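Local atomic coordinates of antitoxin RnlB (Escherichia coli, PDB entry 6Y2P), a protein that inhibits the endonuclease activity of its cognate toxin RnlA, as the labile antitoxin of a type II toxin-antitoxin system. Residues C[1-9]-C[17-28]; C[51-59]-C[107-115]. One frame throughout, in Å; residues are numbered along the deposited sequence.

In the fold
Contact 1 (1-9 with 17-28) closes the N-terminal hairpin at one edge of the mixed sheet, and contact 2 (51-59 with 107-115) joins a turn beyond its central strand to the C-terminal part of the chain. Their centres lie about 14 Å apart, yet the two adjoin. D51 ends strand 46-51 beside strand 13-19, with probable hydrogen bonds from D51 N to V17 O (2.7 Å) and from A19 N to D51 O (3.0 Å). The loop after strand 13-19 then packs on helix 53-56, and F22 also touches V109. Residues of both contacts meet the chain of another protein, probably the toxin.

Contact 1. Residues C[1-9]-C[17-28]; sequences MFEITGINV and VMATGFENPLSS
The carbonyl oxygen of M18 takes one hydrogen bond from strand 2-7, donated by E3 N at 2.9 Å, with F2 CA nearby in a CA-H...O contact. The return bond runs from M18 N to E3 O, also at 2.9 Å. E3 and M18 thus form a hydrogen-bonded antiparallel pair, flanked by the non-hydrogen-bonded pairs F2-A19 and I4-V17. Past the strand ends, T20 N reaches M1 O only weakly, at 3.3 Å.

Side chains alternate between the two faces. On that of F2, I4 and V17, the CB of F2 does the touching: it lies 3.8 Å from V17 CG1 and 4.0 Å from P25 CB. Helix 29-39 covers this face, I32 meeting both F2 and V17 while L36 meets I4. On the side of E3 and M18, T5 CG2 lies 4.0 Å from M18 CB, the two side chains crossing at about a right angle. The M18 side chain, its CG anti to the backbone N (chi1 170°), packs on L94, T97 and L98 of helix 88-99. T20 CG2 rests beside E3 CB, and E3 OE1 continues to a hydrogen bond with Y104 OH.

At the N-terminus M1 crosses E23 at about a right angle, its CE modelled over the carboxylate face, although the placement of the M1 tip is doubtful. An Asx turn at N24, closed by L26 N, leads into the 3-10 segment. Together these features make a beta hairpin at the edge of a sheet, with a helix against each face.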
ATOM      1  N   MET C   1      15.611 -30.074  -8.093  1.00 79.82           N
ATOM      2  CA  MET C   1      15.318 -28.790  -7.461  1.00 73.03           C
ATOM      3  C   MET C   1      16.559 -27.911  -7.445  1.00 80.20           C
ATOM      4  O   MET C   1      16.497 -26.678  -7.252  1.00 85.52           O
ATOM      5  CB  MET C   1      14.817 -29.000  -6.040  1.00 78.29           C
ATOM      6  CG  MET C   1      14.077 -27.811  -5.508  1.00 92.67           C
ATOM      7  SD  MET C   1      13.349 -28.160  -3.920  1.00109.59           S
ATOM      8  CE  MET C   1      12.157 -29.426  -4.375  1.00113.91           C
ATOM      9  N   PHE C   2      17.684 -28.566  -7.711  1.00 74.61           N
ATOM     10  CA  PHE C   2      18.979 -27.935  -7.702  1.00 73.93           C
ATOM     11  C   PHE C   2      19.832 -28.608  -8.757  1.00 75.76           C
ATOM     12  O   PHE C   2      19.560 -29.739  -9.165  1.00 78.78           O
ATOM     13  CB  PHE C   2      19.652 -28.066  -6.328  1.00 77.01           C
ATOM     14  CG  PHE C   2      19.898 -29.476  -5.920  1.00 81.98           C
ATOM     15  CD1 PHE C   2      18.924 -30.194  -5.249  1.00 82.75           C
ATOM     16  CD2 PHE C   2      21.097 -30.106  -6.231  1.00 92.39           C
ATOM     17  CE1 PHE C   2      19.146 -31.527  -4.892  1.00 84.68           C
ATOM     18  CE2 PHE C   2      21.325 -31.431  -5.872  1.00 93.90           C
ATOM     19  CZ  PHE C   2      20.345 -32.138  -5.204  1.00 90.05           C
ATOM     20  N   GLU C   3      20.922 -27.922  -9.114  1.00 80.38           N
ATOM     21  CA  GLU C   3      21.964 -28.403 -10.013  1.00 84.39           C
ATOM     22  C   GLU C   3      23.309 -27.954  -9.469  1.00 96.76           C
ATOM     23  O   GLU C   3      23.502 -26.764  -9.192  1.00101.14           O
ATOM     24  CB  GLU C   3      21.802 -27.865 -11.434  1.00 82.06           C
ATOM     25  CG  GLU C   3      23.024 -28.118 -12.328  1.00 90.42           C
ATOM     26  CD  GLU C   3      22.657 -28.191 -13.806  1.00 98.87           C
ATOM     27  OE1 GLU C   3      21.495 -27.858 -14.130  1.00 98.58           O
ATOM     28  OE2 GLU C   3      23.511 -28.595 -14.635  1.00102.92           O
ATOM     29  N   ILE C   4      24.216 -28.903  -9.271  1.00 95.92           N
ATOM     30  CA  ILE C   4      25.587 -28.547  -8.929  1.00 98.69           C
ATOM     31  C   ILE C   4      26.331 -28.127 -10.188  1.00100.80           C
ATOM     32  O   ILE C   4      26.541 -28.931 -11.103  1.00101.63           O
ATOM     33  CB  ILE C   4      26.283 -29.698  -8.190  1.00 99.45           C
ATOM     34  CG1 ILE C   4      25.654 -29.787  -6.808  1.00102.63           C
ATOM     35  CG2 ILE C   4      27.762 -29.403  -8.018  1.00104.27           C
ATOM     36  CD1 ILE C   4      24.929 -31.053  -6.520  1.00101.98           C
ATOM     37  N   THR C   5      26.723 -26.851 -10.242  1.00102.72           N
ATOM     38  CA  THR C   5      27.400 -26.285 -11.407  1.00105.54           C
ATOM     39  C   THR C   5      28.916 -26.339 -11.283  1.00113.41           C
ATOM     40  O   THR C   5      29.603 -26.450 -12.303  1.00122.42           O
ATOM     41  CB  THR C   5      26.955 -24.836 -11.621  1.00103.97           C
ATOM     42  OG1 THR C   5      27.160 -24.087 -10.420  1.00104.69           O
ATOM     43  CG2 THR C   5      25.482 -24.779 -12.010  1.00 89.71           C
ATOM     44  N   GLY C   6      29.451 -26.302 -10.063  1.00111.83           N
ATOM     45  CA  GLY C   6      30.893 -26.354  -9.884  1.00116.19           C
ATOM     46  C   GLY C   6      31.273 -27.087  -8.619  1.00112.62           C
ATOM     47  O   GLY C   6      30.554 -27.061  -7.614  1.00101.44           O
ATOM     48  N   ILE C   7      32.420 -27.757  -8.687  1.00119.58           N
ATOM     49  CA  ILE C   7      32.943 -28.625  -7.641  1.00117.57           C
ATOM     50  C   ILE C   7      34.423 -28.314  -7.501  1.00126.70           C
ATOM     51  O   ILE C   7      35.148 -28.293  -8.502  1.00136.20           O
ATOM     52  CB  ILE C   7      32.719 -30.116  -7.985  1.00119.14           C
ATOM     53  CG1 ILE C   7      31.423 -30.614  -7.359  1.00114.66           C
ATOM     54  CG2 ILE C   7      33.862 -30.982  -7.522  1.00122.10           C
ATOM     55  N   ASN C   8      34.883 -28.061  -6.278  1.00122.87           N
ATOM     56  CA  ASN C   8      36.315 -27.851  -6.034  1.00134.12           C
ATOM     57  C   ASN C   8      36.739 -28.665  -4.818  1.00137.10           C
ATOM     58  O   ASN C   8      36.561 -28.222  -3.681  1.00140.61           O
ATOM     59  CB  ASN C   8      36.650 -26.370  -5.841  1.00132.53           C
ATOM     60  CG  ASN C   8      37.127 -25.701  -7.125  1.00132.88           C
ATOM     61  OD1 ASN C   8      38.164 -25.023  -7.145  1.00134.41           O
ATOM     62  ND2 ASN C   8      36.368 -25.888  -8.206  1.00127.42           N
ATOM     63  N   VAL C   9      37.288 -29.855  -5.056  1.00136.87           N
ATOM     64  CA  VAL C   9      37.709 -30.709  -3.950  1.00142.83           C
ATOM     65  C   VAL C   9      38.627 -29.942  -3.020  1.00150.60           C
ATOM     66  O   VAL C   9      38.412 -29.882  -1.801  1.00148.49           O
ATOM     67  CB  VAL C   9      38.369 -31.990  -4.484  1.00146.46           C
ATOM     68  N   VAL C  17      25.746 -24.530  -5.866  1.00 80.85           N
ATOM     69  CA  VAL C  17      24.422 -25.126  -5.970  1.00 77.91           C
ATOM     70  C   VAL C  17      23.489 -24.078  -6.538  1.00 82.69           C
ATOM     71  O   VAL C  17      23.308 -23.010  -5.940  1.00 88.49           O
ATOM     72  CB  VAL C  17      23.896 -25.581  -4.604  1.00 80.75           C
ATOM     73  CG1 VAL C  17      22.574 -26.296  -4.772  1.00 86.20           C
ATOM     74  CG2 VAL C  17      24.925 -26.452  -3.885  1.00 81.36           C
ATOM     75  N   MET C  18      22.869 -24.392  -7.657  1.00 81.47           N
ATOM     76  CA  MET C  18      21.970 -23.487  -8.346  1.00 73.13           C
ATOM     77  C   MET C  18      20.532 -24.006  -8.295  1.00 78.69           C
ATOM     78  O   MET C  18      20.287 -25.199  -8.488  1.00 85.00           O
ATOM     79  CB  MET C  18      22.424 -23.361  -9.779  1.00 75.40           C
ATOM     80  CG  MET C  18      21.454 -22.661 -10.643  1.00 88.54           C
ATOM     81  SD  MET C  18      22.370 -22.171 -12.085  1.00 92.88           S
ATOM     82  CE  MET C  18      21.142 -22.290 -13.365  1.00 86.17           C
ATOM     83  N   ALA C  19      19.579 -23.120  -8.034  1.00 72.03           N
ATOM     84  CA  ALA C  19      18.179 -23.513  -8.108  1.00 70.65           C
ATOM     85  C   ALA C  19      17.729 -23.640  -9.569  1.00 81.88           C
ATOM     86  O   ALA C  19      18.132 -22.857 -10.438  1.00 82.31           O
ATOM     87  CB  ALA C  19      17.297 -22.514  -7.366  1.00 60.52           C
ATOM     88  N   THR C  20      16.844 -24.617  -9.819  1.00 73.79           N
ATOM     89  CA  THR C  20      16.341 -24.945 -11.151  1.00 72.97           C
ATOM     90  C   THR C  20      14.881 -24.553 -11.391  1.00 68.33           C
ATOM     91  O   THR C  20      14.340 -24.892 -12.446  1.00 80.55           O
ATOM     92  CB  THR C  20      16.489 -26.458 -11.383  1.00 80.80           C
ATOM     93  OG1 THR C  20      15.696 -27.165 -10.414  1.00 83.43           O
ATOM     94  CG2 THR C  20      17.942 -26.918 -11.303  1.00 85.48           C
ATOM     95  N   GLY C  21      14.285 -23.742 -10.523  1.00 66.08           N
ATOM     96  CA  GLY C  21      12.873 -23.396 -10.628  1.00 67.25           C
ATOM     97  C   GLY C  21      12.464 -22.523  -9.455  1.00 62.18           C
ATOM     98  O   GLY C  21      13.324 -22.012  -8.742  1.00 55.98           O
ATOM     99  N   PHE C  22      11.140 -22.357  -9.228  1.00 57.66           N
ATOM    100  CA  PHE C  22      10.706 -21.450  -8.148  1.00 52.53           C
ATOM    101  C   PHE C  22      10.915 -22.015  -6.738  1.00 58.83           C
ATOM    102  O   PHE C  22      10.822 -21.254  -5.766  1.00 77.33           O
ATOM    103  CB  PHE C  22       9.231 -21.058  -8.303  1.00 49.12           C
ATOM    104  CG  PHE C  22       8.255 -22.219  -8.117  1.00 59.46           C
ATOM    105  CD1 PHE C  22       7.913 -23.010  -9.182  1.00 58.24           C
ATOM    106  CD2 PHE C  22       7.680 -22.504  -6.868  1.00 62.71           C
ATOM    107  CE1 PHE C  22       6.977 -24.054  -9.046  1.00 67.30           C
ATOM    108  CE2 PHE C  22       6.757 -23.566  -6.711  1.00 54.64           C
ATOM    109  CZ  PHE C  22       6.412 -24.326  -7.806  1.00 71.10           C
ATOM    110  N   GLU C  23      11.124 -23.314  -6.581  1.00 60.63           N
ATOM    111  CA  GLU C  23      11.361 -23.878  -5.262  1.00 65.39           C
ATOM    112  C   GLU C  23      12.764 -23.557  -4.758  1.00 67.00           C
ATOM    113  O   GLU C  23      13.736 -23.583  -5.509  1.00 82.98           O
ATOM    114  CB  GLU C  23      11.134 -25.390  -5.284  1.00 74.63           C
ATOM    115  CG  GLU C  23       9.672 -25.776  -5.522  1.00 84.62           C
ATOM    116  CD  GLU C  23       9.505 -27.247  -5.844  1.00 98.67           C
ATOM    117  OE1 GLU C  23       8.857 -27.956  -5.057  1.00105.66           O
ATOM    118  OE2 GLU C  23      10.023 -27.697  -6.884  1.00105.44           O
ATOM    119  N   ASN C  24      12.870 -23.290  -3.466  1.00 70.09           N
ATOM    120  CA  ASN C  24      14.157 -22.948  -2.877  1.00 66.46           C
ATOM    121  C   ASN C  24      14.944 -24.218  -2.541  1.00 69.44           C
ATOM    122  O   ASN C  24      14.490 -25.013  -1.702  1.00 58.45           O
ATOM    123  CB  ASN C  24      13.954 -22.119  -1.625  1.00 50.08           C
ATOM    124  CG  ASN C  24      15.172 -21.299  -1.284  1.00 59.49           C
ATOM    125  OD1 ASN C  24      16.302 -21.813  -1.342  1.00 58.09           O
ATOM    126  ND2 ASN C  24      14.962 -19.995  -0.920  1.00 64.94           N
ATOM    127  N   PRO C  25      16.144 -24.417  -3.112  1.00 72.21           N
ATOM    128  CA  PRO C  25      16.893 -25.660  -2.836  1.00 74.25           C
ATOM    129  C   PRO C  25      17.195 -25.872  -1.368  1.00 76.13           C
ATOM    130  O   PRO C  25      17.467 -27.012  -0.980  1.00 80.95           O
ATOM    131  CB  PRO C  25      18.191 -25.503  -3.644  1.00 69.48           C
ATOM    132  CG  PRO C  25      17.953 -24.400  -4.580  1.00 69.72           C
ATOM    133  CD  PRO C  25      16.901 -23.494  -3.972  1.00 65.08           C
ATOM    134  N   LEU C  26      17.222 -24.814  -0.550  1.00 76.07           N
ATOM    135  CA  LEU C  26      17.553 -24.934   0.872  1.00 76.20           C
ATOM    136  C   LEU C  26      16.441 -25.586   1.701  1.00 80.61           C
ATOM    137  O   LEU C  26      16.652 -25.877   2.889  1.00 84.29           O
ATOM    138  CB  LEU C  26      17.899 -23.559   1.438  1.00 66.28           C
ATOM    139  CG  LEU C  26      19.240 -23.083   0.886  1.00 67.09           C
ATOM    140  CD1 LEU C  26      19.463 -21.599   1.131  1.00 63.96           C
ATOM    141  CD2 LEU C  26      20.397 -23.925   1.434  1.00 61.79           C
ATOM    142  N   SER C  27      15.282 -25.841   1.097  1.00 75.06           N
ATOM    143  CA  SER C  27      14.265 -26.687   1.694  1.00 81.36           C
ATOM    144  C   SER C  27      14.526 -28.174   1.392  1.00 88.61           C
ATOM    145  O   SER C  27      13.799 -29.041   1.890  1.00 92.62           O
ATOM    146  CB  SER C  27      12.890 -26.279   1.198  1.00 86.88           C
ATOM    147  OG  SER C  27      12.521 -27.054   0.062  1.00101.49           O
ATOM    148  N   SER C  28      15.526 -28.475   0.560  1.00 86.92           N
ATOM    149  CA  SER C  28      15.887 -29.827   0.178  1.00 96.77           C
ATOM    150  C   SER C  28      17.298 -30.162   0.636  1.00101.54           C
ATOM    151  O   SER C  28      17.973 -31.009   0.042  1.00108.42           O
ATOM    152  CB  SER C  28      15.837 -30.020  -1.334  1.00103.53           C
ATOM    153  OG  SER C  28      14.614 -29.572  -1.870  1.00113.78           O
TER

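Contact 2. Residues C[51-59]-C[107-115]; sequences DLLCANGPE and ASVLSPDDV
A single hydrogen bond links the two segments, and it is made where helix 53-56 ends: V109 N donates to C54 O at 3.0 Å. The isopropyl group of V109 meets no side chain of 51-59 closely; instead its CG2 is set against the carbonyl oxygens of C54 and A55, placed there by a chi1 of -62° that puts this branch between the backbone N and the carbonyl carbon. S108 adds its CB, 3.8 Å from C54 CB.

Next along the chain, L110 packs on L53 with both methyls. Its CD1 meets L53 CD2 at 3.7 Å, the two leucines crossing at about a right angle, while its CD2 also reaches G57 CA. G57 has positive phi, and at its backbone angles a CB would run into P58 CD and the carbonyl oxygen of N56. P58 then lies across the carboxylate of D114, with P58 CG 3.8 Å from D114 OD1. D114 OD2 accepts from the backbone N of S111, the N-cap residue of helix 112-115.

V109 O is hydrogen-bonded to a basic side chain of another protein's chain, and a basic side chain of that chain packs on P58. S108 OG accepts from L110 N and pairs with L105 O. The end of helix 53-56, left at G57 with positive phi, meets an ST turn at S108 that follows helix 102-106.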
ATOM      1  N   ASP C  51      23.252 -20.295  -5.560  1.00 64.74           N
ATOM      2  CA  ASP C  51      22.609 -19.302  -6.425  1.00 67.66           C
ATOM      3  C   ASP C  51      21.094 -19.544  -6.444  1.00 74.51           C
ATOM      4  O   ASP C  51      20.628 -20.556  -6.972  1.00 87.96           O
ATOM      5  CB  ASP C  51      23.183 -19.372  -7.839  1.00 72.95           C
ATOM      6  CG  ASP C  51      22.457 -18.459  -8.812  1.00 75.01           C
ATOM      7  OD1 ASP C  51      21.546 -17.705  -8.388  1.00 71.10           O
ATOM      8  OD2 ASP C  51      22.821 -18.464  -9.996  1.00 76.27           O
ATOM      9  N   LEU C  52      20.310 -18.623  -5.890  1.00 67.76           N
ATOM     10  CA  LEU C  52      18.882 -18.878  -5.778  1.00 62.11           C
ATOM     11  C   LEU C  52      18.043 -18.115  -6.802  1.00 67.39           C
ATOM     12  O   LEU C  52      16.815 -17.965  -6.601  1.00 57.26           O
ATOM     13  CB  LEU C  52      18.415 -18.561  -4.361  1.00 55.82           C
ATOM     14  CG  LEU C  52      19.267 -19.115  -3.205  1.00 61.71           C
ATOM     15  CD1 LEU C  52      18.792 -18.578  -1.840  1.00 58.94           C
ATOM     16  CD2 LEU C  52      19.211 -20.634  -3.179  1.00 67.21           C
ATOM     17  N   LEU C  53      18.654 -17.718  -7.931  1.00 63.10           N
ATOM     18  CA  LEU C  53      18.003 -16.810  -8.883  1.00 63.12           C
ATOM     19  C   LEU C  53      16.600 -17.282  -9.268  1.00 69.15           C
ATOM     20  O   LEU C  53      15.643 -16.497  -9.240  1.00 72.77           O
ATOM     21  CB  LEU C  53      18.854 -16.655 -10.138  1.00 64.71           C
ATOM     22  CG  LEU C  53      18.115 -15.898 -11.250  1.00 60.60           C
ATOM     23  CD1 LEU C  53      17.997 -14.467 -10.815  1.00 59.80           C
ATOM     24  CD2 LEU C  53      18.741 -16.006 -12.645  1.00 63.76           C
ATOM     25  N   CYS C  54      16.443 -18.571  -9.587  1.00 68.81           N
ATOM     26  CA  CYS C  54      15.136 -19.000 -10.066  1.00 68.64           C
ATOM     27  C   CYS C  54      14.101 -19.113  -8.949  1.00 67.94           C
ATOM     28  O   CYS C  54      12.897 -19.050  -9.226  1.00 58.22           O
ATOM     29  CB  CYS C  54      15.245 -20.376 -10.736  1.00 63.25           C
ATOM     30  SG  CYS C  54      16.193 -20.404 -12.314  1.00 72.70           S
ATOM     31  N   ALA C  55      14.514 -19.057  -7.692  1.00 61.17           N
ATOM     32  CA  ALA C  55      13.508 -19.008  -6.655  1.00 61.34           C
ATOM     33  C   ALA C  55      13.325 -17.606  -6.108  1.00 67.17           C
ATOM     34  O   ALA C  55      12.219 -17.235  -5.689  1.00 59.25           O
ATOM     35  CB  ALA C  55      13.894 -19.952  -5.516  1.00 66.93           C
ATOM     36  N   ASN C  56      14.388 -16.808  -6.175  1.00 69.39           N
ATOM     37  CA  ASN C  56      14.427 -15.524  -5.521  1.00 61.96           C
ATOM     38  C   ASN C  56      14.416 -14.335  -6.466  1.00 59.49           C
ATOM     39  O   ASN C  56      14.151 -13.222  -6.017  1.00 58.20           O
ATOM     40  CB  ASN C  56      15.667 -15.494  -4.626  1.00 59.48           C
ATOM     41  CG  ASN C  56      15.381 -16.085  -3.233  1.00 61.74           C
ATOM     42  OD1 ASN C  56      14.232 -16.473  -2.924  1.00 58.22           O
ATOM     43  ND2 ASN C  56      16.400 -16.121  -2.380  1.00 53.30           N
ATOM     44  N   GLY C  57      14.549 -14.542  -7.765  1.00 59.49           N
ATOM     45  CA  GLY C  57      14.720 -13.425  -8.666  1.00 65.16           C
ATOM     46  C   GLY C  57      16.103 -12.801  -8.542  1.00 66.26           C
ATOM     47  O   GLY C  57      16.924 -13.207  -7.707  1.00 59.04           O
ATOM     48  N   PRO C  58      16.379 -11.770  -9.348  1.00 69.63           N
ATOM     49  CA  PRO C  58      17.691 -11.099  -9.296  1.00 74.12           C
ATOM     50  C   PRO C  58      17.774 -10.094  -8.143  1.00 72.55           C
ATOM     51  O   PRO C  58      17.898  -8.883  -8.350  1.00 72.09           O
ATOM     52  CB  PRO C  58      17.753 -10.423 -10.666  1.00 70.20           C
ATOM     53  CG  PRO C  58      16.343  -9.973 -10.854  1.00 73.86           C
ATOM     54  CD  PRO C  58      15.426 -10.985 -10.147  1.00 72.40           C
ATOM     55  N   GLU C  59      17.680 -10.600  -6.908  1.00 60.81           N
ATOM     56  CA  GLU C  59      17.499  -9.792  -5.714  1.00 58.66           C
ATOM     57  C   GLU C  59      18.789  -9.741  -4.898  1.00 69.87           C
ATOM     58  O   GLU C  59      19.772 -10.418  -5.212  1.00 72.13           O
ATOM     59  CB  GLU C  59      16.341 -10.331  -4.874  1.00 53.69           C
ATOM     60  CG  GLU C  59      14.982  -9.787  -5.300  1.00 59.18           C
ATOM     61  CD  GLU C  59      14.913  -8.274  -5.112  1.00 67.72           C
ATOM     62  OE1 GLU C  59      15.734  -7.741  -4.331  1.00 71.48           O
ATOM     63  OE2 GLU C  59      14.068  -7.613  -5.752  1.00 68.98           O
ATOM     64  N   ALA C 107      10.313 -22.242 -15.436  1.00 64.66           N
ATOM     65  CA  ALA C 107       9.821 -22.696 -14.129  1.00 65.79           C
ATOM     66  C   ALA C 107      10.172 -21.756 -12.977  1.00 66.89           C
ATOM     67  O   ALA C 107       9.949 -22.103 -11.807  1.00 55.94           O
ATOM     68  CB  ALA C 107      10.406 -24.067 -13.811  1.00 56.95           C
ATOM     69  N   SER C 108      10.732 -20.593 -13.283  1.00 69.19           N
ATOM     70  CA  SER C 108      11.293 -19.679 -12.314  1.00 62.95           C
ATOM     71  C   SER C 108      10.273 -18.658 -11.844  1.00 66.72           C
ATOM     72  O   SER C 108       9.119 -18.620 -12.285  1.00 72.82           O
ATOM     73  CB  SER C 108      12.477 -18.944 -12.931  1.00 67.37           C
ATOM     74  OG  SER C 108      12.080 -17.707 -13.520  1.00 63.88           O
ATOM     75  N   VAL C 109      10.721 -17.780 -10.944  1.00 56.43           N
ATOM     76  CA  VAL C 109       9.919 -16.617 -10.622  1.00 53.47           C
ATOM     77  C   VAL C 109      10.294 -15.410 -11.480  1.00 54.51           C
ATOM     78  O   VAL C 109       9.651 -14.360 -11.348  1.00 58.37           O
ATOM     79  CB  VAL C 109      10.007 -16.317  -9.109  1.00 58.43           C
ATOM     80  CG1 VAL C 109       9.443 -17.475  -8.327  1.00 54.21           C
ATOM     81  CG2 VAL C 109      11.435 -16.028  -8.684  1.00 54.55           C
ATOM     82  N   LEU C 110      11.257 -15.543 -12.403  1.00 54.78           N
ATOM     83  CA  LEU C 110      11.708 -14.383 -13.178  1.00 67.87           C
ATOM     84  C   LEU C 110      10.627 -13.875 -14.128  1.00 67.66           C
ATOM     85  O   LEU C 110       9.849 -14.647 -14.681  1.00 70.04           O
ATOM     86  CB  LEU C 110      12.970 -14.711 -13.988  1.00 63.99           C
ATOM     87  CG  LEU C 110      14.174 -15.294 -13.235  1.00 67.44           C
ATOM     88  CD1 LEU C 110      15.477 -14.936 -13.944  1.00 68.49           C
ATOM     89  CD2 LEU C 110      14.225 -14.839 -11.812  1.00 57.72           C
ATOM     90  N   SER C 111      10.607 -12.559 -14.338  1.00 65.84           N
ATOM     91  CA  SER C 111       9.783 -11.933 -15.369  1.00 67.45           C
ATOM     92  C   SER C 111      10.553 -11.861 -16.676  1.00 75.50           C
ATOM     93  O   SER C 111      11.765 -12.118 -16.720  1.00 76.65           O
ATOM     94  CB  SER C 111       9.371 -10.540 -14.920  1.00 72.98           C
ATOM     95  OG  SER C 111       8.604  -9.906 -15.945  1.00 84.57           O
ATOM     96  N   PRO C 112       9.876 -11.539 -17.784  1.00 93.95           N
ATOM     97  CA  PRO C 112      10.625 -11.324 -19.043  1.00 98.76           C
ATOM     98  C   PRO C 112      11.710 -10.249 -18.937  1.00 99.74           C
ATOM     99  O   PRO C 112      12.840 -10.470 -19.402  1.00100.80           O
ATOM    100  CB  PRO C 112       9.521 -10.960 -20.036  1.00 95.60           C
ATOM    101  CG  PRO C 112       8.313 -11.704 -19.479  1.00 86.08           C
ATOM    102  CD  PRO C 112       8.422 -11.630 -18.007  1.00 84.24           C
ATOM    103  N   ASP C 113      11.415  -9.100 -18.319  1.00 98.99           N
ATOM    104  CA  ASP C 113      12.454  -8.088 -18.103  1.00106.39           C
ATOM    105  C   ASP C 113      13.599  -8.622 -17.238  1.00105.96           C
ATOM    106  O   ASP C 113      14.762  -8.264 -17.451  1.00113.43           O
ATOM    107  CB  ASP C 113      11.853  -6.831 -17.480  1.00107.82           C
ATOM    108  CG  ASP C 113      11.310  -5.869 -18.518  1.00124.07           C
ATOM    109  OD1 ASP C 113      11.292  -6.204 -19.729  1.00130.97           O
ATOM    110  OD2 ASP C 113      10.897  -4.763 -18.119  1.00130.61           O
ATOM    111  N   ASP C 114      13.301  -9.485 -16.265  1.00 96.55           N
ATOM    112  CA  ASP C 114      14.388 -10.090 -15.496  1.00100.86           C
ATOM    113  C   ASP C 114      15.207 -11.060 -16.348  1.00103.56           C
ATOM    114  O   ASP C 114      16.450 -11.064 -16.283  1.00102.76           O
ATOM    115  CB  ASP C 114      13.822 -10.804 -14.264  1.00 97.68           C
ATOM    116  CG  ASP C 114      13.181  -9.848 -13.265  1.00 96.02           C
ATOM    117  OD1 ASP C 114      13.631  -8.684 -13.160  1.00100.41           O
ATOM    118  OD2 ASP C 114      12.208 -10.259 -12.601  1.00 92.88           O
ATOM    119  N   VAL C 115      14.527 -11.881 -17.162  1.00108.95           N
ATOM    120  CA  VAL C 115      15.214 -12.931 -17.912  1.00109.82           C
ATOM    121  C   VAL C 115      16.125 -12.321 -18.964  1.00109.01           C
ATOM    122  O   VAL C 115      17.187 -12.873 -19.259  1.00113.89           O
ATOM    123  CB  VAL C 115      14.240 -13.959 -18.534  1.00106.63           C
ATOM    124  CG1 VAL C 115      13.374 -13.331 -19.575  1.00114.55           C
ATOM    125  CG2 VAL C 115      15.019 -15.081 -19.194  1.00110.95           C
TER